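Local coordinates for protein LP04448p (Drosophila melanogaster, PDB 2QK2) that probably binds tubulin through its TOG domains and, as an XMAP215-family protein, tracks growing microtubule plus ends and promotes their growth, at residues A127-S130 with L131-Q135. Residues are numbered along the deposited sequence; the frame is centred on the assembly and turned at random.
Sequences ASTS and LEAQQ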
loop_
_atom_site.group_PDB
_atom_site.type_symbol
_atom_site.label_atom_id
_atom_site.label_comp_id
_atom_site.label_asym_id
_atom_site.label_seq_id
_atom_site.Cartn_x
_atom_site.Cartn_y
_atom_site.Cartn_z
ATOM N N ALA A 127 3.772 -5.936 -2.568
ATOM C CA ALA A 127 4.784 -6.757 -3.217
ATOM C C ALA A 127 4.866 -8.171 -2.643
ATOM O O ALA A 127 5.307 -9.098 -3.328
ATOM C CB ALA A 127 6.146 -6.069 -3.114
ATOM N N SER A 128 4.432 -8.339 -1.397
ATOM C CA SER A 128 4.477 -9.643 -0.740
ATOM C C SER A 128 3.165 -10.402 -0.857
ATOM O O SER A 128 3.056 -11.530 -0.386
ATOM C CB SER A 128 4.805 -9.474 0.744
ATOM O OG SER A 128 3.672 -8.996 1.460
ATOM N N THR A 129 2.162 -9.792 -1.472
ATOM C CA THR A 129 0.868 -10.449 -1.594
ATOM C C THR A 129 0.297 -10.234 -3.003
ATOM O O THR A 129 1.065 -10.139 -3.961
ATOM C CB THR A 129 -0.082 -9.926 -0.475
ATOM O OG1 THR A 129 -1.338 -10.613 -0.530
ATOM C CG2 THR A 129 -0.297 -8.426 -0.607
ATOM N N SER A 130 -1.025 -10.164 -3.147
ATOM C CA SER A 130 -1.621 -9.965 -4.475
ATOM C C SER A 130 -3.012 -9.355 -4.387
ATOM O O SER A 130 -3.628 -9.354 -3.318
ATOM C CB SER A 130 -1.728 -11.301 -5.209
ATOM O OG SER A 130 -2.700 -12.131 -4.586
ATOM N N LEU A 131 -3.511 -8.842 -5.512
ATOM C CA LEU A 131 -4.846 -8.252 -5.529
ATOM C C LEU A 131 -5.880 -9.337 -5.243
ATOM O O LEU A 131 -6.886 -9.092 -4.581
ATOM C CB LEU A 131 -5.149 -7.597 -6.884
ATOM C CG LEU A 131 -4.364 -6.348 -7.300
ATOM C CD1 LEU A 131 -4.823 -5.911 -8.688
ATOM C CD2 LEU A 131 -4.576 -5.218 -6.293
ATOM N N GLU A 132 -5.627 -10.543 -5.744
ATOM C CA GLU A 132 -6.542 -11.657 -5.525
ATOM C C GLU A 132 -6.699 -11.891 -4.020
ATOM O O GLU A 132 -7.817 -12.020 -3.513
ATOM C CB GLU A 132 -6.000 -12.922 -6.207
ATOM C CG GLU A 132 -6.849 -14.186 -6.027
ATOM C CD GLU A 132 -8.253 -14.071 -6.613
ATOM O OE1 GLU A 132 -8.399 -13.663 -7.787
ATOM O OE2 GLU A 132 -9.221 -14.404 -5.898
ATOM N N ALA A 133 -5.577 -11.916 -3.307
ATOM C CA ALA A 133 -5.596 -12.139 -1.863
ATOM C C ALA A 133 -6.204 -10.980 -1.071
ATOM O O ALA A 133 -6.848 -11.194 -0.042
ATOM C CB ALA A 133 -4.183 -12.417 -1.364
ATOM N N GLN A 134 -6.017 -9.756 -1.556
ATOM C CA GLN A 134 -6.522 -8.576 -0.854
ATOM C C GLN A 134 -7.794 -7.951 -1.424
ATOM O O GLN A 134 -8.210 -6.888 -0.965
ATOM C CB GLN A 134 -5.433 -7.501 -0.823
ATOM C CG GLN A 134 -4.099 -7.967 -0.267
ATOM C CD GLN A 134 -4.240 -8.582 1.107
ATOM O OE1 GLN A 134 -4.950 -8.052 1.957
ATOM N NE2 GLN A 134 -3.560 -9.704 1.335
ATOM N N GLN A 135 -8.421 -8.600 -2.399
ATOM C CA GLN A 135 -9.616 -8.029 -3.025
ATOM C C GLN A 135 -10.739 -7.567 -2.101
ATOM O O GLN A 135 -11.304 -6.491 -2.307
ATOM C CB GLN A 135 -10.189 -8.993 -4.069
ATOM C CG GLN A 135 -10.489 -10.383 -3.549
ATOM C CD GLN A 135 -11.064 -11.273 -4.623
ATOM O OE1 GLN A 135 -12.238 -11.162 -4.973
ATOM N NE2 GLN A 135 -10.231 -12.150 -5.169
#
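Q134 reaches back from the first turn of helix 131-141 to T129. Q134 CB lies 3.6 Å from S130 O, and Q134 CG comes closer to that oxygen, at 3.4 Å. Q134 CG is also 3.8 Å from both OG1 and CG2 of T129. The chain bends about the CB-CG bond (chi2 -54°), and Q134 CD stays 3.9 Å from T129 OG1; the rotation of the amide about CG-CD then brings NE2 in. At the tip, Q134 NE2 donates to T129 OG1 across 3.0 Å in a nearly straight bond (161°), with the hydroxyl oxygen close to the amide plane. Glutamine suits this place because its NH2 group has two hydrogens to give: NE2 also donates to S97 OG, on helix 93-105, so a buried amide is held between the loop and a neighbouring helix. Threonine answers with both branches. A chi1 of -177° swings OG1 to the side of its carbonyl carbon, where the hydroxyl meets the amide, while the methyl packs against the aliphatic part of Q134. T129 OG1 also rests 3.5 Å from A133 CB.

The loop joins helices 112-126 and 131-141 in the HEAT-repeat array of a TOG domain, and S130 is the N-cap of the second helix. S130 OG accepts from A133 N at 3.2 Å, supplying an acceptor to an amide of the first turn, where no preceding turn offers a carbonyl. Serine serves well here, since its short side chain carries the oxygen only one bond beyond CB. The carbonyl of S130 takes the bond from Q134 N, opening the regular helical pattern. The small methyl of A133 lies beside both hydroxyls and probably leaves them room. From the same turn, L131 sends its hydrophobic side chain away from the loop onto L177 of helix 171-185.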